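Local coordinates for putative uncharacterized protein (Chaetomium thermophilum, PDB 5F5T) that is probably required for pre-mRNA splicing, as a member of the PRP38 family of spliceosomal factors, at residues 54-59 with 89-94; 77-82 with 153-158; 123-128 with 179-184; 147-152 with 160-165. All blocks are in the same frame, centred on the assembly; numbering follows the deposited sequence.

Contact 1 of 4, residues 54-59 with 89-94; sequences EQCFGV and LCLAFK
V59 and K94 meet where a type II beta turn, C56 to V59, follows helix 50-55 and packs against the flank of helix 87-98 in the PRP38-family fold. CG2 of V59 rests on the aliphatic stem of K94, 3.6 Å from K94 CG and 3.7 Å from K94 CE, and the two side chains cross obliquely. The stem leaves the helix with CG anti to the backbone N (chi1 -176°), then bends twice, which lays its methylenes against the valine. K94 NZ is hydrogen-bonded to OE1 of Q97 on the same helix. It also lies 3.5 Å from C56 O, but at too poor an angle to count as a bond. That carbonyl instead receives a weak bond from V59 N at 3.4 Å, across the turn. G58, with a phi of 59°, supplies the positive value that the third residue of a type II turn requires. C56 makes the second point of contact: SG, anti to its own carbonyl carbon, reaches the helix between two neighbouring residues, touching L91 CD2 at 4.0 Å and C90 CB at 4.2 Å. L91 also packs on helix 61-71. The sulfurs C56 SG and C90 SG are 5.4 Å apart, so no disulfide joins them.

Contact 2 of 4, residues 77-82 with 153-158; sequences GVTGVT and KGKNGT
T79 and K153 touch where strand 78-79, half of a two-stranded antiparallel sheet with 84-85, approaches the tip of the beta hairpin 149-162. With chi1 at -48°, the threonine sets OG1 anti to its own carbonyl carbon and CG2 anti to its backbone N, and the two branches take different partners. OG1 faces the start of the lysine stem, 3.6 Å from K153 CG. CG2 turns to the hairpin backbone, 3.4 Å from G154 O, and to the far end of the same lysine, 3.6 Å from K153 NZ. One lysine can flank both branches because its chain is folded: CG is anti to the backbone N, but bends at chi2 (76°) and at chi4 bring NZ back over the T79 methyl. No hydrogen bond or salt bridge spans the two segments, so van der Waals contact carries this surface meeting. The K153 backbone is also hydrogen-bonded to V75, a backbone link between the hairpin and the residues just before strand 78-79. Within the tip, G154 N bonds to G157 O at 3.3 Å. K155 starts away from the strand and curls back, yet it is poorly ordered, and its approach of 4.1 Å from NZ to G80 N is only tentative.

Contact 3 of 4, residues 123-128 with 179-184; sequences AAFYIR and TSLWKM
R128, near the C-terminal end of helix 117-130, holds the extended segment 179-184 through the carbonyl of W182. Both terminal nitrogens, NH1 and NH2, bond to W182 O at 3.2 Å, with N-H...O angles of 147° and 148°. The grip is end-on: the oxygen lies in the guanidinium plane, NH1 meets a lone pair in the carbonyl plane, and NH2 comes in tilted from that plane. R128 NE is hydrogen-bonded to L170 O, so every guanidinium nitrogen has a carbonyl acceptor. A return bond runs from W182 NE1 to R128 O at 2.9 Å, but its 126° angle makes it weak. The faces of the guanidinium are covered as well. L181 CB lies 3.2 Å above one, offset toward the rim, and M184 SD lies 3.6 Å above the opposite one, over the centre. The indole adds an off-centre cation-pi contact, with R128 CZ 4.9 Å from the centroid of its five-membered ring. A turn earlier on the helix, the F125 ring presents its edge to L181 CD2, 3.9 Å from CE1, and to T179 OG1, whose hydrogen bond goes to C177 O. Two carbonyl oxygens, of W182 and L170, thus take up N-H groups of a buried cation whose faces are covered by L181 and M184, which is consistent with R128 staying protonated while it pins the chain across the helix.

Contact 4 of 4, residues 147-152 with 160-165; sequences RRKLRR and LTYMDE
L150 and T161 exchange two backbone bonds, L150 N to T161 O and T161 N to L150 O, both 2.9 Å and nearly straight at 170° and 165°. Along the chain, M163 N bonds to R148 O at 3.0 Å. L150 with T161 is the hydrogen-bonded pair, flanked by the non-hydrogen-bonded pairs K149 with Y162 and R151 with L160: the register of an antiparallel beta hairpin, strands 149-153 and 158-162. The second strand runs directly into helix 163-172, with Y162 at its N-cap position. On the face that carries L150 and T161, L150 CD1 packs on M163 CE at 3.7 Å, and L150 also touches helix 117-130. T161 has OG1 anti to its backbone N (chi1 -170°), and OG1 donates to E165 OE1 at 2.8 Å. Its CB sits 3.8 Å above the centre of the R152 guanidinium, and the two side chains cross at about a right angle. On the other face K149 and Y162 lie side by side, pointing the same way, with K149 CG 4.0 Å from Y162 CE2. L160 N lies above the rim of the R151 guanidinium, whose NE bonds to T158 OG1. The chain of another protein adjoins the hairpin: one of its basic side chains makes a cation-pi contact with Y162, and D164 OD2 is salt-bridged to a basic side chain of that other protein.

Contacts 1 and 3 are buried and linked through helix 87-98: A92 CB packs on F125 CD2 and L89 CD1 on T179 OG1. Their chemistry differs, since contact 1 has no hydrogen bond between its segments whereas contact 3 has an arginine cation hydrogen-bonded to carbonyl oxygens. L89 also packs on G77 and V78, bringing contact 2 to the same helix. Contacts 2 and 4 share the hairpin 149-162, with centres about 17 Å apart, and touch through T158 and R151. Contact 2 is a surface meeting of its tip without polar bonds between the segments, while contact 4 is the partly buried backbone ladder. Both reach the other protein chain, contact 2 through T158 alone and contact 4 through many residues.

Contact 1 of 4, residues 54-59 with 89-94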
loop_
_atom_site.group_PDB
_atom_site.type_symbol
_atom_site.label_atom_id
_atom_site.label_comp_id
_atom_site.label_asym_id
_atom_site.label_seq_id
_atom_site.Cartn_x
_atom_site.Cartn_y
_atom_site.Cartn_z
ATOM N N GLU A 54 26.855 -5.265 -1.182
ATOM C CA GLU A 54 27.364 -5.790 -2.450
ATOM C C GLU A 54 26.561 -5.377 -3.681
ATOM O O GLU A 54 27.066 -5.441 -4.801
ATOM C CB GLU A 54 27.424 -7.319 -2.395
ATOM C CG GLU A 54 28.509 -7.868 -1.495
ATOM C CD GLU A 54 29.889 -7.697 -2.091
ATOM O OE1 GLU A 54 30.004 -7.739 -3.334
ATOM O OE2 GLU A 54 30.857 -7.528 -1.319
ATOM N N GLN A 55 25.318 -4.958 -3.484
ATOM C CA GLN A 55 24.435 -4.688 -4.614
ATOM C C GLN A 55 23.788 -3.310 -4.564
ATOM O O GLN A 55 23.278 -2.828 -5.573
ATOM C CB GLN A 55 23.351 -5.764 -4.706
ATOM C CG GLN A 55 23.882 -7.133 -5.095
ATOM C CD GLN A 55 24.497 -7.143 -6.484
ATOM O OE1 GLN A 55 23.991 -6.502 -7.407
ATOM N NE2 GLN A 55 25.598 -7.869 -6.636
ATOM N N CYS A 56 23.795 -2.680 -3.395
ATOM C CA CYS A 56 23.223 -1.345 -3.261
ATOM C C CYS A 56 24.302 -0.279 -3.179
ATOM O O CYS A 56 24.011 0.916 -3.216
ATOM C CB CYS A 56 22.323 -1.263 -2.033
ATOM S SG CYS A 56 20.845 -2.275 -2.152
ATOM N N PHE A 57 25.550 -0.710 -3.076
ATOM C CA PHE A 57 26.638 0.234 -2.895
ATOM C C PHE A 57 26.816 1.122 -4.123
ATOM O O PHE A 57 27.079 0.639 -5.224
ATOM C CB PHE A 57 27.936 -0.508 -2.585
ATOM C CG PHE A 57 29.114 0.395 -2.397
ATOM C CD1 PHE A 57 29.255 1.137 -1.236
ATOM C CD2 PHE A 57 30.085 0.500 -3.378
ATOM C CE1 PHE A 57 30.341 1.970 -1.060
ATOM C CE2 PHE A 57 31.174 1.331 -3.208
ATOM C CZ PHE A 57 31.303 2.066 -2.048
ATOM N N GLY A 58 26.673 2.427 -3.913
ATOM C CA GLY A 58 26.867 3.417 -4.957
ATOM C C GLY A 58 25.976 3.294 -6.180
ATOM O O GLY A 58 26.361 3.716 -7.270
ATOM N N VAL A 59 24.783 2.735 -6.007
ATOM C CA VAL A 59 23.884 2.512 -7.137
ATOM C C VAL A 59 23.150 3.770 -7.575
ATOM O O VAL A 59 23.070 4.754 -6.844
ATOM C CB VAL A 59 22.830 1.439 -6.835
ATOM C CG1 VAL A 59 23.497 0.108 -6.598
ATOM C CG2 VAL A 59 21.980 1.852 -5.650
ATOM N N LEU A 89 13.166 -4.555 0.281
ATOM C CA LEU A 89 13.213 -3.557 1.343
ATOM C C LEU A 89 14.463 -2.695 1.233
ATOM O O LEU A 89 14.400 -1.472 1.377
ATOM C CB LEU A 89 13.168 -4.225 2.714
ATOM C CG LEU A 89 13.057 -3.271 3.901
ATOM C CD1 LEU A 89 11.859 -2.356 3.733
ATOM C CD2 LEU A 89 12.954 -4.051 5.200
ATOM N N CYS A 90 15.594 -3.339 0.957
ATOM C CA CYS A 90 16.863 -2.635 0.833
ATOM C C CYS A 90 16.798 -1.607 -0.283
ATOM O O CYS A 90 17.271 -0.481 -0.134
ATOM C CB CYS A 90 18.001 -3.619 0.566
ATOM S SG CYS A 90 18.325 -4.762 1.920
ATOM N N LEU A 91 16.200 -2.001 -1.400
ATOM C CA LEU A 91 16.053 -1.106 -2.536
ATOM C C LEU A 91 15.083 0.017 -2.217
ATOM O O LEU A 91 15.257 1.139 -2.687
ATOM C CB LEU A 91 15.598 -1.878 -3.774
ATOM C CG LEU A 91 16.712 -2.735 -4.375
ATOM C CD1 LEU A 91 16.225 -3.522 -5.579
ATOM C CD2 LEU A 91 17.886 -1.847 -4.759
ATOM N N ALA A 92 14.068 -0.275 -1.409
ATOM C CA ALA A 92 13.162 0.777 -0.961
ATOM C C ALA A 92 13.931 1.817 -0.152
ATOM O O ALA A 92 13.761 3.023 -0.345
ATOM C CB ALA A 92 12.027 0.196 -0.142
ATOM N N PHE A 93 14.790 1.341 0.745
ATOM C CA PHE A 93 15.588 2.231 1.578
ATOM C C PHE A 93 16.529 3.054 0.717
ATOM O O PHE A 93 16.718 4.253 0.948
ATOM C CB PHE A 93 16.382 1.437 2.616
ATOM C CG PHE A 93 17.142 2.298 3.584
ATOM C CD1 PHE A 93 16.474 3.048 4.539
ATOM C CD2 PHE A 93 18.525 2.358 3.541
ATOM C CE1 PHE A 93 17.171 3.845 5.433
ATOM C CE2 PHE A 93 19.230 3.152 4.432
ATOM C CZ PHE A 93 18.550 3.896 5.379
ATOM N N LYS A 94 17.099 2.410 -0.294
ATOM C CA LYS A 94 17.973 3.109 -1.221
ATOM C C LYS A 94 17.214 4.187 -1.978
ATOM O O LYS A 94 17.748 5.257 -2.230
ATOM C CB LYS A 94 18.607 2.134 -2.207
ATOM C CG LYS A 94 19.608 2.785 -3.144
ATOM C CD LYS A 94 20.573 3.678 -2.384
ATOM C CE LYS A 94 21.903 2.988 -2.146
ATOM N NZ LYS A 94 22.994 3.964 -1.859
#

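Contact 2 of 4, residues 77-82 with 153-158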
loop_
_atom_site.group_PDB
_atom_site.type_symbol
_atom_site.label_atom_id
_atom_site.label_comp_id
_atom_site.label_asym_id
_atom_site.label_seq_id
_atom_site.Cartn_x
_atom_site.Cartn_y
_atom_site.Cartn_z
ATOM N N GLY A 77 9.547 -7.608 4.357
ATOM C CA GLY A 77 10.385 -6.753 5.181
ATOM C C GLY A 77 11.612 -7.492 5.680
ATOM O O GLY A 77 12.501 -7.838 4.898
ATOM N N VAL A 78 11.661 -7.735 6.988
ATOM C CA VAL A 78 12.751 -8.500 7.583
ATOM C C VAL A 78 12.215 -9.859 8.031
ATOM O O VAL A 78 11.133 -9.953 8.609
ATOM C CB VAL A 78 13.406 -7.753 8.777
ATOM C CG1 VAL A 78 13.982 -6.428 8.316
ATOM C CG2 VAL A 78 12.402 -7.517 9.889
ATOM N N THR A 79 12.968 -10.914 7.744
ATOM C CA THR A 79 12.472 -12.270 7.940
ATOM C C THR A 79 13.500 -13.152 8.644
ATOM O O THR A 79 14.701 -12.906 8.551
ATOM C CB THR A 79 12.087 -12.901 6.578
ATOM O OG1 THR A 79 11.272 -11.980 5.841
ATOM C CG2 THR A 79 11.330 -14.210 6.756
ATOM N N GLY A 80 13.018 -14.167 9.358
ATOM C CA GLY A 80 13.876 -15.169 9.960
ATOM C C GLY A 80 14.512 -14.727 11.260
ATOM O O GLY A 80 14.406 -13.566 11.655
ATOM N N VAL A 81 15.194 -15.659 11.918
ATOM C CA VAL A 81 15.883 -15.368 13.167
ATOM C C VAL A 81 16.999 -14.362 12.933
ATOM O O VAL A 81 17.248 -13.494 13.767
ATOM C CB VAL A 81 16.472 -16.642 13.801
ATOM C CG1 VAL A 81 16.931 -16.365 15.224
ATOM C CG2 VAL A 81 15.452 -17.768 13.771
ATOM N N THR A 82 17.667 -14.483 11.789
ATOM C CA THR A 82 18.780 -13.600 11.455
ATOM C C THR A 82 18.315 -12.183 11.136
ATOM O O THR A 82 19.135 -11.274 11.017
ATOM C CB THR A 82 19.583 -14.133 10.260
ATOM O OG1 THR A 82 18.714 -14.333 9.138
ATOM C CG2 THR A 82 20.267 -15.440 10.630
ATOM N N LYS A 153 7.231 -12.985 1.298
ATOM C CA LYS A 153 8.097 -13.828 2.113
ATOM C C LYS A 153 7.442 -14.192 3.435
ATOM O O LYS A 153 7.111 -13.321 4.235
ATOM C CB LYS A 153 9.438 -13.148 2.375
ATOM C CG LYS A 153 10.453 -14.056 3.054
ATOM C CD LYS A 153 11.045 -15.061 2.083
ATOM C CE LYS A 153 11.929 -16.059 2.814
ATOM N NZ LYS A 153 12.892 -15.373 3.717
ATOM N N GLY A 154 7.256 -15.492 3.640
ATOM C CA GLY A 154 6.668 -16.025 4.854
ATOM C C GLY A 154 7.718 -16.579 5.796
ATOM O O GLY A 154 8.914 -16.335 5.624
ATOM N N LYS A 155 7.265 -17.312 6.808
ATOM C CA LYS A 155 8.168 -17.897 7.794
ATOM C C LYS A 155 9.119 -18.921 7.180
ATOM O O LYS A 155 10.310 -18.932 7.494
ATOM C CB LYS A 155 7.361 -18.530 8.929
ATOM C CG LYS A 155 6.633 -17.502 9.785
ATOM C CD LYS A 155 7.630 -16.612 10.520
ATOM C CE LYS A 155 7.645 -15.183 9.988
ATOM N NZ LYS A 155 8.993 -14.572 10.190
ATOM N N ASN A 156 8.594 -19.782 6.314
ATOM C CA ASN A 156 9.437 -20.635 5.483
ATOM C C ASN A 156 9.033 -20.478 4.021
ATOM O O ASN A 156 7.853 -20.562 3.680
ATOM C CB ASN A 156 9.367 -22.101 5.926
ATOM C CG ASN A 156 7.993 -22.715 5.731
ATOM O OD1 ASN A 156 7.654 -23.173 4.638
ATOM N ND2 ASN A 156 7.204 -22.755 6.798
ATOM N N GLY A 157 10.019 -20.252 3.161
ATOM C CA GLY A 157 9.763 -19.997 1.755
ATOM C C GLY A 157 8.917 -18.758 1.533
ATOM O O GLY A 157 9.118 -17.730 2.183
ATOM N N THR A 158 7.948 -18.860 0.631
ATOM C CA THR A 158 7.088 -17.732 0.300
ATOM C C THR A 158 5.651 -18.181 0.077
ATOM O O THR A 158 5.388 -19.354 -0.177
ATOM C CB THR A 158 7.572 -16.992 -0.970
ATOM O OG1 THR A 158 7.793 -17.936 -2.025
ATOM C CG2 THR A 158 8.861 -16.227 -0.705
#

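Contact 3 of 4, residues 123-128 with 179-184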
loop_
_atom_site.group_PDB
_atom_site.type_symbol
_atom_site.label_atom_id
_atom_site.label_comp_id
_atom_site.label_asym_id
_atom_site.label_seq_id
_atom_site.Cartn_x
_atom_site.Cartn_y
_atom_site.Cartn_z
ATOM N N ALA A 123 7.800 0.786 -6.535
ATOM C CA ALA A 123 7.395 2.167 -6.768
ATOM C C ALA A 123 6.157 2.512 -5.951
ATOM O O ALA A 123 6.077 3.584 -5.362
ATOM C CB ALA A 123 7.145 2.408 -8.246
ATOM N N ALA A 124 5.195 1.598 -5.915
ATOM C CA ALA A 124 3.975 1.808 -5.152
ATOM C C ALA A 124 4.290 1.918 -3.665
ATOM O O ALA A 124 3.744 2.776 -2.969
ATOM C CB ALA A 124 2.989 0.688 -5.406
ATOM N N PHE A 125 5.185 1.055 -3.191
ATOM C CA PHE A 125 5.612 1.075 -1.795
ATOM C C PHE A 125 6.214 2.437 -1.460
ATOM O O PHE A 125 5.803 3.095 -0.499
ATOM C CB PHE A 125 6.630 -0.039 -1.536
ATOM C CG PHE A 125 7.003 -0.214 -0.087
ATOM C CD1 PHE A 125 6.063 -0.056 0.917
ATOM C CD2 PHE A 125 8.302 -0.547 0.268
ATOM C CE1 PHE A 125 6.412 -0.226 2.248
ATOM C CE2 PHE A 125 8.657 -0.715 1.596
ATOM C CZ PHE A 125 7.710 -0.555 2.588
ATOM N N TYR A 126 7.148 2.876 -2.300
ATOM C CA TYR A 126 7.842 4.140 -2.101
ATOM C C TYR A 126 6.872 5.316 -2.122
ATOM O O TYR A 126 7.012 6.266 -1.349
ATOM C CB TYR A 126 8.922 4.326 -3.169
ATOM C CG TYR A 126 9.742 5.579 -2.977
ATOM C CD1 TYR A 126 10.775 5.617 -2.053
ATOM C CD2 TYR A 126 9.476 6.726 -3.712
ATOM C CE1 TYR A 126 11.524 6.762 -1.867
ATOM C CE2 TYR A 126 10.219 7.874 -3.534
ATOM C CZ TYR A 126 11.242 7.888 -2.610
ATOM O OH TYR A 126 11.984 9.032 -2.428
ATOM N N ILE A 127 5.896 5.251 -3.021
ATOM C CA ILE A 127 4.886 6.292 -3.123
ATOM C C ILE A 127 4.065 6.355 -1.839
ATOM O O ILE A 127 3.827 7.436 -1.302
ATOM C CB ILE A 127 3.960 6.065 -4.331
ATOM C CG1 ILE A 127 4.703 6.392 -5.628
ATOM C CG2 ILE A 127 2.702 6.919 -4.214
ATOM C CD1 ILE A 127 3.847 6.297 -6.874
ATOM N N ARG A 128 3.661 5.194 -1.334
ATOM C CA ARG A 128 2.901 5.135 -0.089
ATOM C C ARG A 128 3.717 5.721 1.061
ATOM O O ARG A 128 3.177 6.370 1.960
ATOM C CB ARG A 128 2.489 3.696 0.231
ATOM C CG ARG A 128 1.861 3.527 1.606
ATOM C CD ARG A 128 0.485 4.179 1.635
ATOM N NE ARG A 128 -0.187 4.045 2.925
ATOM C CZ ARG A 128 0.111 4.748 4.013
ATOM N NH1 ARG A 128 1.086 5.645 3.985
ATOM N NH2 ARG A 128 -0.562 4.547 5.134
ATOM N N THR A 179 7.591 -2.132 7.769
ATOM C CA THR A 179 7.673 -0.681 7.778
ATOM C C THR A 179 6.345 -0.064 8.195
ATOM O O THR A 179 5.293 -0.417 7.660
ATOM C CB THR A 179 8.062 -0.137 6.392
ATOM O OG1 THR A 179 9.338 -0.662 6.009
ATOM C CG2 THR A 179 8.117 1.386 6.399
ATOM N N SER A 180 6.400 0.884 9.123
ATOM C CA SER A 180 5.211 1.626 9.510
ATOM C C SER A 180 4.987 2.733 8.495
ATOM O O SER A 180 5.885 3.533 8.225
ATOM C CB SER A 180 5.350 2.200 10.915
ATOM O OG SER A 180 5.216 1.185 11.891
ATOM N N LEU A 181 3.778 2.790 7.954
ATOM C CA LEU A 181 3.461 3.763 6.923
ATOM C C LEU A 181 2.833 4.954 7.609
ATOM O O LEU A 181 2.074 4.785 8.563
ATOM C CB LEU A 181 2.506 3.168 5.890
ATOM C CG LEU A 181 2.678 1.687 5.549
ATOM C CD1 LEU A 181 1.556 1.208 4.633
ATOM C CD2 LEU A 181 4.033 1.439 4.911
ATOM N N TRP A 182 3.166 6.156 7.148
ATOM C CA TRP A 182 2.732 7.356 7.846
ATOM C C TRP A 182 1.213 7.344 7.848
ATOM O O TRP A 182 0.589 6.986 6.842
ATOM C CB TRP A 182 3.255 8.623 7.177
ATOM C CG TRP A 182 2.731 8.836 5.800
ATOM C CD1 TRP A 182 3.103 8.193 4.658
ATOM C CD2 TRP A 182 1.737 9.791 5.422
ATOM N NE1 TRP A 182 2.385 8.683 3.588
ATOM C CE2 TRP A 182 1.541 9.668 4.036
ATOM C CE3 TRP A 182 0.992 10.742 6.126
ATOM C CZ2 TRP A 182 0.627 10.458 3.341
ATOM C CZ3 TRP A 182 0.086 11.521 5.437
ATOM C CH2 TRP A 182 -0.088 11.377 4.057
ATOM N N LYS A 183 0.618 7.706 8.979
ATOM C CA LYS A 183 -0.829 7.637 9.093
ATOM C C LYS A 183 -1.494 8.616 8.132
ATOM O O LYS A 183 -1.088 9.770 8.023
ATOM C CB LYS A 183 -1.261 7.898 10.538
ATOM C CG LYS A 183 -0.826 6.801 11.514
ATOM C CD LYS A 183 -0.885 7.271 12.958
ATOM C CE LYS A 183 -0.301 6.243 13.917
ATOM N NZ LYS A 183 -1.396 5.610 14.709
ATOM N N MET A 184 -2.554 8.152 7.479
ATOM C CA MET A 184 -3.229 8.915 6.437
ATOM C C MET A 184 -4.643 9.236 6.865
ATOM O O MET A 184 -5.208 8.552 7.722
ATOM C CB MET A 184 -3.285 8.131 5.128
ATOM C CG MET A 184 -1.994 8.060 4.348
ATOM S SD MET A 184 -2.226 7.241 2.751
ATOM C CE MET A 184 -0.620 7.530 2.045
#

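Contact 4 of 4, residues 147-152 with 160-165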
loop_
_atom_site.group_PDB
_atom_site.type_symbol
_atom_site.label_atom_id
_atom_site.label_comp_id
_atom_site.label_asym_id
_atom_site.label_seq_id
_atom_site.Cartn_x
_atom_site.Cartn_y
_atom_site.Cartn_z
ATOM N N ARG A 147 -3.523 -7.686 -11.766
ATOM C CA ARG A 147 -3.829 -8.973 -11.158
ATOM C C ARG A 147 -2.642 -9.928 -11.194
ATOM O O ARG A 147 -2.777 -11.103 -10.858
ATOM C CB ARG A 147 -5.026 -9.606 -11.868
ATOM C CG ARG A 147 -4.670 -10.226 -13.206
ATOM C CD ARG A 147 -5.864 -10.904 -13.841
ATOM N NE ARG A 147 -6.480 -10.078 -14.871
ATOM C CZ ARG A 147 -6.467 -10.378 -16.165
ATOM N NH1 ARG A 147 -5.865 -11.487 -16.580
ATOM N NH2 ARG A 147 -7.055 -9.575 -17.041
ATOM N N ARG A 148 -1.481 -9.415 -11.585
ATOM C CA ARG A 148 -0.282 -10.238 -11.704
ATOM C C ARG A 148 0.126 -10.831 -10.359
ATOM O O ARG A 148 -0.006 -10.189 -9.320
ATOM C CB ARG A 148 0.875 -9.421 -12.289
ATOM C CG ARG A 148 0.739 -9.132 -13.778
ATOM C CD ARG A 148 1.873 -8.242 -14.283
ATOM N NE ARG A 148 1.849 -6.918 -13.668
ATOM C CZ ARG A 148 2.777 -5.987 -13.860
ATOM N NH1 ARG A 148 3.808 -6.230 -14.660
ATOM N NH2 ARG A 148 2.674 -4.811 -13.254
ATOM N N LYS A 149 0.632 -12.058 -10.392
ATOM C CA LYS A 149 1.045 -12.753 -9.179
ATOM C C LYS A 149 2.368 -12.239 -8.621
ATOM O O LYS A 149 3.306 -11.959 -9.367
ATOM C CB LYS A 149 1.158 -14.251 -9.453
ATOM C CG LYS A 149 -0.104 -14.876 -9.994
ATOM C CD LYS A 149 0.125 -16.324 -10.354
ATOM C CE LYS A 149 -1.142 -16.947 -10.915
ATOM N NZ LYS A 149 -0.918 -18.350 -11.325
ATOM N N LEU A 150 2.438 -12.156 -7.298
ATOM C CA LEU A 150 3.652 -11.777 -6.586
ATOM C C LEU A 150 3.923 -12.778 -5.472
ATOM O O LEU A 150 2.994 -13.366 -4.915
ATOM C CB LEU A 150 3.528 -10.374 -5.990
ATOM C CG LEU A 150 3.324 -9.168 -6.905
ATOM C CD1 LEU A 150 3.171 -7.916 -6.059
ATOM C CD2 LEU A 150 4.474 -9.022 -7.885
ATOM N N ARG A 151 5.194 -12.949 -5.124
ATOM C CA ARG A 151 5.540 -13.794 -3.994
ATOM C C ARG A 151 5.743 -12.891 -2.785
ATOM O O ARG A 151 6.298 -11.797 -2.900
ATOM C CB ARG A 151 6.807 -14.610 -4.251
ATOM C CG ARG A 151 6.733 -15.525 -5.458
ATOM C CD ARG A 151 5.740 -16.663 -5.332
ATOM N NE ARG A 151 5.790 -17.448 -4.111
ATOM C CZ ARG A 151 4.861 -18.349 -3.809
ATOM N NH1 ARG A 151 3.847 -18.534 -4.642
ATOM N NH2 ARG A 151 4.930 -19.055 -2.689
ATOM N N ARG A 152 5.286 -13.349 -1.630
ATOM C CA ARG A 152 5.498 -12.636 -0.383
ATOM C C ARG A 152 6.269 -13.537 0.568
ATOM O O ARG A 152 5.991 -14.726 0.643
ATOM C CB ARG A 152 4.153 -12.219 0.209
ATOM C CG ARG A 152 4.189 -11.723 1.640
ATOM C CD ARG A 152 2.780 -11.371 2.085
ATOM N NE ARG A 152 1.858 -12.482 1.855
ATOM C CZ ARG A 152 0.546 -12.348 1.682
ATOM N NH1 ARG A 152 -0.010 -11.144 1.704
ATOM N NH2 ARG A 152 -0.211 -13.419 1.480
ATOM N N LEU A 160 1.766 -17.002 -1.871
ATOM C CA LEU A 160 1.258 -16.256 -3.013
ATOM C C LEU A 160 0.425 -15.048 -2.603
ATOM O O LEU A 160 -0.398 -15.127 -1.694
ATOM C CB LEU A 160 0.419 -17.174 -3.905
ATOM C CG LEU A 160 -0.212 -16.532 -5.140
ATOM C CD1 LEU A 160 0.859 -15.951 -6.057
ATOM C CD2 LEU A 160 -1.072 -17.540 -5.877
ATOM N N THR A 161 0.634 -13.935 -3.299
ATOM C CA THR A 161 -0.241 -12.778 -3.178
ATOM C C THR A 161 -0.341 -12.141 -4.559
ATOM O O THR A 161 0.257 -12.633 -5.505
ATOM C CB THR A 161 0.268 -11.753 -2.142
ATOM O OG1 THR A 161 -0.753 -10.778 -1.904
ATOM C CG2 THR A 161 1.517 -11.050 -2.644
ATOM N N TYR A 162 -1.089 -11.053 -4.684
ATOM C CA TYR A 162 -1.275 -10.434 -5.990
ATOM C C TYR A 162 -1.034 -8.938 -5.916
ATOM O O TYR A 162 -1.131 -8.339 -4.842
ATOM C CB TYR A 162 -2.685 -10.713 -6.510
ATOM C CG TYR A 162 -3.050 -12.178 -6.509
ATOM C CD1 TYR A 162 -3.575 -12.775 -5.372
ATOM C CD2 TYR A 162 -2.889 -12.960 -7.644
ATOM C CE1 TYR A 162 -3.914 -14.115 -5.358
ATOM C CE2 TYR A 162 -3.229 -14.299 -7.642
ATOM C CZ TYR A 162 -3.739 -14.871 -6.494
ATOM O OH TYR A 162 -4.080 -16.202 -6.477
ATOM N N MET A 163 -0.755 -8.333 -7.065
ATOM C CA MET A 163 -0.464 -6.908 -7.115
ATOM C C MET A 163 -1.607 -6.077 -6.543
ATOM O O MET A 163 -1.375 -5.156 -5.772
ATOM C CB MET A 163 -0.173 -6.472 -8.549
ATOM C CG MET A 163 0.074 -4.984 -8.688
ATOM S SD MET A 163 1.596 -4.448 -7.883
ATOM C CE MET A 163 2.811 -5.425 -8.761
ATOM N N ASP A 164 -2.839 -6.419 -6.900
ATOM C CA ASP A 164 -3.992 -5.674 -6.411
ATOM C C ASP A 164 -4.129 -5.837 -4.902
ATOM O O ASP A 164 -4.556 -4.916 -4.202
ATOM C CB ASP A 164 -5.273 -6.113 -7.127
ATOM C CG ASP A 164 -5.502 -7.604 -7.065
ATOM O OD1 ASP A 164 -4.647 -8.360 -7.570
ATOM O OD2 ASP A 164 -6.555 -8.019 -6.536
ATOM N N GLU A 165 -3.744 -7.009 -4.405
ATOM C CA GLU A 165 -3.753 -7.262 -2.970
ATOM C C GLU A 165 -2.662 -6.470 -2.249
ATOM O O GLU A 165 -2.868 -5.983 -1.138
ATOM C CB GLU A 165 -3.584 -8.753 -2.695
ATOM C CG GLU A 165 -4.899 -9.487 -2.498
ATOM C CD GLU A 165 -4.701 -10.883 -1.940
ATOM O OE1 GLU A 165 -3.535 -11.319 -1.827
ATOM O OE2 GLU A 165 -5.710 -11.540 -1.606
#